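Local coordinates for protein sulfoquinovosidase (Escherichia coli, PDB 5AEG) that hydrolyses sulfoquinovosyl diacylglycerides and simple sulfoquinovosides such as sulfoquinovosyl glycerol, releasing sulfoquinovose for use by the bacterium, at residues G263-Q269 and Y313-R319; G284-W290 and V328-Y333. All coordinates share one frame. Numbering follows the deposited sequence.

Contact 1: G263-Q269 and Y313-R319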
ATOM      1  N   GLY A 263     -13.451   0.889  23.660  1.00 25.16           N
ATOM      2  CA  GLY A 263     -14.221   0.695  24.880  1.00 23.56           C
ATOM      3  C   GLY A 263     -14.534   1.925  25.697  1.00 23.80           C
ATOM      4  O   GLY A 263     -15.066   1.786  26.845  1.00 26.17           O
ATOM      5  N   GLY A 264     -14.187   3.087  25.165  1.00 24.31           N
ATOM      6  CA  GLY A 264     -14.585   4.368  25.650  1.00 24.69           C
ATOM      7  C   GLY A 264     -13.517   5.163  26.441  1.00 25.93           C
ATOM      8  O   GLY A 264     -12.369   4.751  26.581  1.00 24.51           O
ATOM      9  N   THR A 265     -13.880   6.367  26.846  1.00 24.61           N
ATOM     10  CA  THR A 265     -12.941   7.380  27.330  1.00 26.17           C
ATOM     11  C   THR A 265     -12.178   6.925  28.500  1.00 27.70           C
ATOM     12  O   THR A 265     -10.948   7.107  28.595  1.00 25.52           O
ATOM     13  CB  THR A 265     -13.701   8.665  27.746  1.00 26.78           C
ATOM     14  OG1 THR A 265     -14.540   8.999  26.667  1.00 23.84           O
ATOM     15  CG2 THR A 265     -12.748   9.877  27.956  1.00 27.81           C
ATOM     16  N   GLU A 266     -12.891   6.330  29.436  1.00 26.10           N
ATOM     17  CA  GLU A 266     -12.233   5.935  30.681  1.00 32.71           C
ATOM     18  C   GLU A 266     -11.299   4.684  30.523  1.00 28.47           C
ATOM     19  O   GLU A 266     -10.262   4.595  31.216  1.00 27.07           O
ATOM     20  CB  GLU A 266     -13.242   5.845  31.849  1.00 36.08           C
ATOM     21  CG  GLU A 266     -13.613   7.278  32.325  1.00 46.08           C
ATOM     22  CD  GLU A 266     -12.362   8.134  32.840  1.00 48.90           C
ATOM     23  OE1 GLU A 266     -11.747   7.799  33.870  1.00 68.41           O
ATOM     24  OE2 GLU A 266     -11.931   9.127  32.214  1.00 50.67           O
ATOM     25  N   VAL A 267     -11.663   3.742  29.659  1.00 28.42           N
ATOM     26  CA  VAL A 267     -10.799   2.610  29.331  1.00 28.16           C
ATOM     27  C   VAL A 267      -9.488   3.160  28.680  1.00 26.31           C
ATOM     28  O   VAL A 267      -8.392   2.699  29.018  1.00 26.43           O
ATOM     29  CB  VAL A 267     -11.507   1.549  28.410  1.00 30.07           C
ATOM     30  CG1 VAL A 267     -10.492   0.522  27.880  1.00 25.57           C
ATOM     31  CG2 VAL A 267     -12.540   0.740  29.182  1.00 30.80           C
ATOM     32  N   CYS A 268      -9.639   4.162  27.829  1.00 22.15           N
ATOM     33  CA  CYS A 268      -8.481   4.764  27.167  1.00 25.29           C
ATOM     34  C   CYS A 268      -7.608   5.426  28.206  1.00 25.43           C
ATOM     35  O   CYS A 268      -6.402   5.244  28.234  1.00 23.17           O
ATOM     36  CB  CYS A 268      -8.900   5.782  26.117  1.00 24.41           C
ATOM     37  SG  CYS A 268      -9.628   5.111  24.586  1.00 25.24           S
ATOM     38  N   GLN A 269      -8.244   6.152  29.119  1.00 24.15           N
ATOM     39  CA  GLN A 269      -7.537   6.799  30.221  1.00 27.26           C
ATOM     40  C   GLN A 269      -6.724   5.883  31.079  1.00 23.97           C
ATOM     41  O   GLN A 269      -5.509   6.201  31.312  1.00 28.47           O
ATOM     42  CB  GLN A 269      -8.549   7.578  31.128  1.00 29.28           C
ATOM     43  CG  GLN A 269      -7.883   8.583  32.053  1.00 27.13           C
ATOM     44  CD  GLN A 269      -7.017   9.614  31.432  1.00 25.77           C
ATOM     45  OE1 GLN A 269      -7.432  10.473  30.594  1.00 24.62           O
ATOM     46  NE2 GLN A 269      -5.768   9.635  31.908  1.00 28.85           N
ATOM     47  N   TYR A 313     -18.070   7.530  24.148  1.00 23.89           N
ATOM     48  CA  TYR A 313     -16.876   8.319  24.516  1.00 23.92           C
ATOM     49  C   TYR A 313     -17.326   9.619  25.236  1.00 25.31           C
ATOM     50  O   TYR A 313     -17.111  10.731  24.752  1.00 23.34           O
ATOM     51  CB  TYR A 313     -16.013   8.659  23.280  1.00 25.01           C
ATOM     52  CG  TYR A 313     -15.143   7.493  23.002  1.00 24.35           C
ATOM     53  CD1 TYR A 313     -15.634   6.361  22.314  1.00 25.08           C
ATOM     54  CD2 TYR A 313     -13.860   7.430  23.520  1.00 23.81           C
ATOM     55  CE1 TYR A 313     -14.823   5.193  22.132  1.00 22.26           C
ATOM     56  CE2 TYR A 313     -13.067   6.299  23.386  1.00 23.61           C
ATOM     57  CZ  TYR A 313     -13.517   5.213  22.638  1.00 22.14           C
ATOM     58  OH  TYR A 313     -12.769   4.123  22.571  1.00 20.96           O
ATOM     59  N   PRO A 314     -17.888   9.450  26.457  1.00 24.16           N
ATOM     60  CA  PRO A 314     -18.221  10.670  27.214  1.00 26.93           C
ATOM     61  C   PRO A 314     -17.022  11.580  27.490  1.00 29.12           C
ATOM     62  O   PRO A 314     -15.904  11.067  27.840  1.00 28.39           O
ATOM     63  CB  PRO A 314     -18.821  10.128  28.510  1.00 28.83           C
ATOM     64  CG  PRO A 314     -18.223   8.760  28.709  1.00 27.67           C
ATOM     65  CD  PRO A 314     -18.061   8.205  27.255  1.00 24.15           C
ATOM     66  N   GLN A 315     -17.264  12.879  27.284  1.00 29.47           N
ATOM     67  CA  GLN A 315     -16.324  13.990  27.637  1.00 33.81           C
ATOM     68  C   GLN A 315     -15.077  13.964  26.717  1.00 35.60           C
ATOM     69  O   GLN A 315     -14.053  14.507  27.051  1.00 30.43           O
ATOM     70  CB  GLN A 315     -15.895  13.964  29.131  1.00 37.48           C
ATOM     71  CG  GLN A 315     -17.023  13.829  30.150  1.00 42.55           C
ATOM     72  CD  GLN A 315     -16.548  14.023  31.575  1.00 50.89           C
ATOM     73  OE1 GLN A 315     -16.142  13.080  32.278  1.00 62.44           O
ATOM     74  NE2 GLN A 315     -16.544  15.253  31.998  1.00 56.57           N
ATOM     75  N   LEU A 316     -15.186  13.338  25.530  1.00 32.60           N
ATOM     76  CA  LEU A 316     -14.007  13.194  24.706  1.00 29.36           C
ATOM     77  C   LEU A 316     -13.524  14.571  24.222  1.00 29.32           C
ATOM     78  O   LEU A 316     -12.358  14.779  24.096  1.00 29.77           O
ATOM     79  CB  LEU A 316     -14.344  12.289  23.503  1.00 31.72           C
ATOM     80  CG  LEU A 316     -13.205  12.147  22.447  1.00 29.07           C
ATOM     81  CD1 LEU A 316     -12.095  11.454  23.110  1.00 24.52           C
ATOM     82  CD2 LEU A 316     -13.753  11.422  21.219  1.00 30.40           C
ATOM     83  N   ASP A 317     -14.446  15.509  23.981  1.00 29.47           N
ATOM     84  CA  ASP A 317     -14.084  16.853  23.472  1.00 29.92           C
ATOM     85  C   ASP A 317     -13.148  17.543  24.440  1.00 33.87           C
ATOM     86  O   ASP A 317     -12.100  18.053  24.016  1.00 31.93           O
ATOM     87  CB  ASP A 317     -15.306  17.712  23.127  1.00 31.35           C
ATOM     88  CG  ASP A 317     -16.339  17.786  24.235  1.00 32.50           C
ATOM     89  OD1 ASP A 317     -16.235  17.122  25.340  1.00 32.15           O
ATOM     90  OD2 ASP A 317     -17.269  18.532  23.949  1.00 37.24           O
ATOM     91  N   SER A 318     -13.454  17.463  25.734  1.00 30.80           N
ATOM     92  CA  SER A 318     -12.548  18.063  26.718  1.00 34.16           C
ATOM     93  C   SER A 318     -11.345  17.155  27.025  1.00 32.84           C
ATOM     94  O   SER A 318     -10.247  17.680  27.312  1.00 29.80           O
ATOM     95  CB  SER A 318     -13.258  18.427  28.026  1.00 33.71           C
ATOM     96  OG  SER A 318     -13.857  17.280  28.606  1.00 32.71           O
ATOM     97  N   ARG A 319     -11.548  15.835  27.007  1.00 27.44           N
ATOM     98  CA  ARG A 319     -10.438  14.921  27.259  1.00 30.55           C
ATOM     99  C   ARG A 319      -9.319  15.066  26.218  1.00 30.51           C
ATOM    100  O   ARG A 319      -8.151  14.920  26.607  1.00 28.18           O
ATOM    101  CB  ARG A 319     -10.859  13.433  27.431  1.00 27.17           C
ATOM    102  CG  ARG A 319      -9.833  12.563  28.138  1.00 30.22           C
ATOM    103  CD  ARG A 319      -9.419  13.106  29.533  1.00 32.90           C
ATOM    104  NE  ARG A 319     -10.579  13.062  30.400  1.00 31.62           N
ATOM    105  CZ  ARG A 319     -10.977  11.973  31.047  1.00 31.81           C
ATOM    106  NH1 ARG A 319     -10.301  10.837  30.996  1.00 29.84           N
ATOM    107  NH2 ARG A 319     -12.129  11.986  31.711  1.00 35.02           N
TER
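This is a polar and aromatic contact between the N-terminal starts of two helices of the TIM barrel, 265-277 and 316-325, with the loops that lead into them. It is partly buried and hides 414 Å² between the two segments. The backbones come closest at G264 and Y313, whose CA atoms are 4.7 Å apart. G264 is the N-cap residue of its helix. G264 CA lies over the face of the Y313 ring, 3.4 Å from the centroid, as a CH-pi contact. G264 N gives a weak hydrogen bond to Y313 OH (3.1 Å). At the phi and psi of G264 a CB would jam against the preceding carbonyl oxygen. C268 SG sits at the ring edge, 3.8 Å from Y313 CE2, in a sulfur-aromatic contact. T265 OG1 donates a hydrogen bond to P314 O (2.7 Å), in the loop before helix 316-325. P314 is the second residue of a type II turn, Y313 to L316. R319 forms a salt bridge with E266: R319 NH1 is 2.7 Å and R319 NH2 2.9 Å from E266 OE2. R319 NH1 also donates to Q269 OE1 (2.9 Å). T265 CG2 packs over one face of the guanidinium. Q269 OE1 has a second donor in W323 of helix 316-325. Y313 OH also bonds to D289, in the loop after strand 282-286. The two helices are neighbours in the barrel, packed side by side on the outside of strands 282-286 and 329-334. C268 and W323 touch each other, and both touch I285.

Contact 2: G284-W290 and V328-Y333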
ATOM      1  N   GLY A 284       0.076   8.890  21.555  1.00 20.75           N
ATOM      2  CA  GLY A 284      -1.302   8.893  21.037  1.00 21.19           C
ATOM      3  C   GLY A 284      -2.162   7.755  21.484  1.00 19.83           C
ATOM      4  O   GLY A 284      -1.675   6.701  21.880  1.00 19.59           O
ATOM      5  N   ILE A 285      -3.446   7.975  21.317  1.00 21.38           N
ATOM      6  CA  ILE A 285      -4.495   7.009  21.441  1.00 21.74           C
ATOM      7  C   ILE A 285      -5.329   6.993  20.148  1.00 21.30           C
ATOM      8  O   ILE A 285      -5.829   8.031  19.705  1.00 21.00           O
ATOM      9  CB  ILE A 285      -5.428   7.459  22.591  1.00 23.91           C
ATOM     10  CG1 ILE A 285      -4.630   7.399  23.928  1.00 24.20           C
ATOM     11  CG2 ILE A 285      -6.648   6.543  22.680  1.00 23.47           C
ATOM     12  CD1 ILE A 285      -5.430   7.914  25.077  1.00 26.92           C
ATOM     13  N   TRP A 286      -5.499   5.832  19.602  1.00 19.85           N
ATOM     14  CA  TRP A 286      -6.245   5.637  18.339  1.00 19.55           C
ATOM     15  C   TRP A 286      -7.439   4.733  18.746  1.00 20.92           C
ATOM     16  O   TRP A 286      -7.264   3.589  19.154  1.00 21.46           O
ATOM     17  CB  TRP A 286      -5.372   4.891  17.310  1.00 18.21           C
ATOM     18  CG  TRP A 286      -6.234   4.438  16.156  1.00 19.11           C
ATOM     19  CD1 TRP A 286      -7.038   5.217  15.403  1.00 18.87           C
ATOM     20  CD2 TRP A 286      -6.471   3.095  15.753  1.00 16.86           C
ATOM     21  NE1 TRP A 286      -7.738   4.453  14.490  1.00 22.03           N
ATOM     22  CE2 TRP A 286      -7.397   3.133  14.683  1.00 18.96           C
ATOM     23  CE3 TRP A 286      -5.925   1.888  16.112  1.00 17.77           C
ATOM     24  CZ2 TRP A 286      -7.882   1.964  14.075  1.00 18.98           C
ATOM     25  CZ3 TRP A 286      -6.358   0.725  15.436  1.00 18.70           C
ATOM     26  CH2 TRP A 286      -7.348   0.784  14.476  1.00 17.81           C
ATOM     27  N   ALA A 287      -8.625   5.323  18.739  1.00 22.39           N
ATOM     28  CA  ALA A 287      -9.853   4.677  19.208  1.00 21.62           C
ATOM     29  C   ALA A 287     -10.833   4.644  18.041  1.00 21.01           C
ATOM     30  O   ALA A 287     -11.576   5.630  17.766  1.00 22.52           O
ATOM     31  CB  ALA A 287     -10.464   5.484  20.383  1.00 22.53           C
ATOM     32  N   GLN A 288     -10.842   3.542  17.326  1.00 20.54           N
ATOM     33  CA  GLN A 288     -11.711   3.473  16.144  1.00 20.53           C
ATOM     34  C   GLN A 288     -13.248   3.463  16.464  1.00 20.57           C
ATOM     35  O   GLN A 288     -14.050   3.750  15.539  1.00 22.35           O
ATOM     36  CB  GLN A 288     -11.337   2.320  15.251  1.00 20.75           C
ATOM     37  CG  GLN A 288     -11.506   0.932  15.858  1.00 25.60           C
ATOM     38  CD  GLN A 288     -11.277  -0.183  14.840  1.00 24.97           C
ATOM     39  OE1 GLN A 288     -11.050   0.068  13.644  1.00 24.61           O
ATOM     40  NE2 GLN A 288     -11.490  -1.430  15.303  1.00 24.40           N
ATOM     41  N   ASP A 289     -13.602   3.118  17.706  1.00 21.21           N
ATOM     42  CA  ASP A 289     -15.023   3.174  18.167  1.00 20.32           C
ATOM     43  C   ASP A 289     -15.491   4.526  18.710  1.00 22.52           C
ATOM     44  O   ASP A 289     -16.560   4.550  19.331  1.00 21.71           O
ATOM     45  CB  ASP A 289     -15.360   1.993  19.171  1.00 23.41           C
ATOM     46  CG  ASP A 289     -14.611   2.060  20.434  1.00 22.88           C
ATOM     47  OD1 ASP A 289     -13.509   2.654  20.413  1.00 22.07           O
ATOM     48  OD2 ASP A 289     -15.109   1.583  21.486  1.00 24.16           O
ATOM     49  N   TRP A 290     -14.787   5.618  18.353  1.00 25.29           N
ATOM     50  CA  TRP A 290     -15.129   6.967  18.666  1.00 25.41           C
ATOM     51  C   TRP A 290     -16.560   7.375  18.270  1.00 24.87           C
ATOM     52  O   TRP A 290     -17.150   8.261  18.900  1.00 25.23           O
ATOM     53  CB  TRP A 290     -14.139   7.935  18.078  1.00 24.98           C
ATOM     54  CG  TRP A 290     -14.326   8.134  16.614  1.00 21.89           C
ATOM     55  CD1 TRP A 290     -14.177   7.183  15.648  1.00 23.89           C
ATOM     56  CD2 TRP A 290     -14.796   9.309  15.955  1.00 24.11           C
ATOM     57  NE1 TRP A 290     -14.497   7.715  14.433  1.00 21.15           N
ATOM     58  CE2 TRP A 290     -14.908   9.003  14.592  1.00 24.46           C
ATOM     59  CE3 TRP A 290     -15.157  10.586  16.388  1.00 24.62           C
ATOM     60  CZ2 TRP A 290     -15.327   9.962  13.614  1.00 24.89           C
ATOM     61  CZ3 TRP A 290     -15.552  11.556  15.422  1.00 26.55           C
ATOM     62  CH2 TRP A 290     -15.642  11.205  14.051  1.00 27.32           C
ATOM     63  N   VAL A 328      -0.200  13.872  24.038  1.00 26.70           N
ATOM     64  CA  VAL A 328      -0.945  12.698  23.521  1.00 27.06           C
ATOM     65  C   VAL A 328      -1.977  13.225  22.562  1.00 27.81           C
ATOM     66  O   VAL A 328      -2.871  14.044  22.897  1.00 24.59           O
ATOM     67  CB  VAL A 328      -1.596  11.897  24.653  1.00 28.62           C
ATOM     68  CG1 VAL A 328      -2.394  10.703  24.182  1.00 29.67           C
ATOM     69  CG2 VAL A 328      -0.546  11.455  25.652  1.00 29.17           C
ATOM     70  N   GLN A 329      -1.859  12.739  21.343  1.00 24.96           N
ATOM     71  CA  GLN A 329      -2.839  13.021  20.276  1.00 27.77           C
ATOM     72  C   GLN A 329      -3.965  11.993  20.282  1.00 27.77           C
ATOM     73  O   GLN A 329      -3.795  10.860  20.800  1.00 24.76           O
ATOM     74  CB  GLN A 329      -2.112  12.973  18.940  1.00 26.37           C
ATOM     75  CG  GLN A 329      -1.142  14.125  18.708  1.00 28.22           C
ATOM     76  CD  GLN A 329      -1.871  15.460  18.503  1.00 33.16           C
ATOM     77  OE1 GLN A 329      -2.914  15.523  17.927  1.00 30.62           O
ATOM     78  NE2 GLN A 329      -1.354  16.483  19.071  1.00 33.07           N
ATOM     79  N   PHE A 330      -5.127  12.377  19.741  1.00 25.09           N
ATOM     80  CA  PHE A 330      -6.252  11.464  19.637  1.00 25.21           C
ATOM     81  C   PHE A 330      -6.501  11.205  18.172  1.00 24.38           C
ATOM     82  O   PHE A 330      -6.610  12.156  17.351  1.00 22.85           O
ATOM     83  CB  PHE A 330      -7.572  12.041  20.238  1.00 24.25           C
ATOM     84  CG  PHE A 330      -8.699  11.080  20.164  1.00 22.98           C
ATOM     85  CD1 PHE A 330      -8.729   9.989  21.007  1.00 26.29           C
ATOM     86  CD2 PHE A 330      -9.673  11.209  19.208  1.00 24.65           C
ATOM     87  CE1 PHE A 330      -9.759   9.065  20.915  1.00 25.62           C
ATOM     88  CE2 PHE A 330     -10.701  10.273  19.115  1.00 22.52           C
ATOM     89  CZ  PHE A 330     -10.724   9.210  19.949  1.00 23.82           C
ATOM     90  N   LEU A 331      -6.596   9.937  17.844  1.00 22.90           N
ATOM     91  CA  LEU A 331      -6.831   9.530  16.448  1.00 21.66           C
ATOM     92  C   LEU A 331      -8.091   8.701  16.303  1.00 19.97           C
ATOM     93  O   LEU A 331      -8.409   7.844  17.143  1.00 21.64           O
ATOM     94  CB  LEU A 331      -5.629   8.754  15.884  1.00 22.66           C
ATOM     95  CG  LEU A 331      -4.294   9.448  15.722  1.00 23.90           C
ATOM     96  CD1 LEU A 331      -3.510   9.456  17.010  1.00 24.51           C
ATOM     97  CD2 LEU A 331      -3.437   8.769  14.643  1.00 26.98           C
ATOM     98  N   ALA A 332      -8.797   8.895  15.215  1.00 20.71           N
ATOM     99  CA  ALA A 332     -10.121   8.273  15.018  1.00 22.59           C
ATOM    100  C   ALA A 332     -10.181   7.424  13.771  1.00 22.84           C
ATOM    101  O   ALA A 332      -9.190   6.846  13.417  1.00 23.55           O
ATOM    102  CB  ALA A 332     -11.196   9.367  15.078  1.00 23.64           C
ATOM    103  N   TYR A 333     -11.343   7.266  13.143  1.00 22.37           N
ATOM    104  CA  TYR A 333     -11.552   6.331  12.062  1.00 21.98           C
ATOM    105  C   TYR A 333     -12.663   6.881  11.166  1.00 22.78           C
ATOM    106  O   TYR A 333     -13.708   7.381  11.686  1.00 18.94           O
ATOM    107  CB  TYR A 333     -11.977   4.958  12.620  1.00 18.79           C
ATOM    108  CG  TYR A 333     -12.342   3.927  11.609  1.00 21.06           C
ATOM    109  CD1 TYR A 333     -13.612   3.935  10.967  1.00 19.05           C
ATOM    110  CD2 TYR A 333     -11.496   2.894  11.288  1.00 19.36           C
ATOM    111  CE1 TYR A 333     -13.918   2.993   9.999  1.00 21.11           C
ATOM    112  CE2 TYR A 333     -11.818   1.935  10.325  1.00 23.42           C
ATOM    113  CZ  TYR A 333     -13.034   2.002   9.674  1.00 20.51           C
ATOM    114  OH  TYR A 333     -13.375   1.088   8.765  1.00 21.30           O
TER
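I285, V328, F330 and A287 form the apolar centre of this buried strand pair. I285 CG1 is 4.0 Å from V328 CG1, and A287 CB is 3.7 Å from F330 CE1. W323 of helix 316-325 packs on I285, V328 and F330. W286 and L331 lie on the opposite face of the sheet from I285 and F330, with W286 CD1 3.8 Å from L331 CB. G284 lies beside Q329 and L331; a CB on G284 would come within 3.4 Å of L331 CD1. The strands run parallel, 16° apart, with 4.7 Å between their axes. Three backbone bonds zip them together: I285 N to Q329 O (3.0 Å), L331 N to I285 O (2.8 Å) and A287 N to L331 O (3.0 Å). Beyond them the chain turns at A287-W290, and W290 folds back over the second strand. A332 CB sits over the face of the W290 five-membered ring, 3.5 Å from the centroid, a CH-pi contact. Both indoles donate to backbone oxygens: W286 NE1 to A332 O (3.0 Å) and W290 NE1 to Y333 O (2.9 Å). At the polar edge, Q288 binds the sulfoquinovosyl substrate, and Q288 NE2 is hydrogen-bonded to Q262 OE1. Y333 OH bonds to the nucleophile D405, and W286 meets substrate-binding H537 edge-to-face. Active-site residues at the C-terminal ends of parallel strands are the usual layout of a TIM barrel, here the catalytic domain of a family GH31 enzyme.

From the N terminus the chain passes 263-269, then 284-290, then 313-319 and 328-333. The segments alternate, so the two contacts cross rather than nest. Contact 1 closes the loop from the start of helix 265-277 to the start of helix 316-325. Contact 2 closes an overlapping loop, from strand 282-286 to strand 329-334, which is a beta-alpha-beta crossover through helix 316-325. Each helix leads directly into its strand, so two successive helix-strand units are joined twice, once through helix starts and once through strands. D289 bridges the two contacts, with D289 OD1 2.7 Å from Y313 OH and D289 OD2 2.8 Å from G263 N, both probable hydrogen bonds.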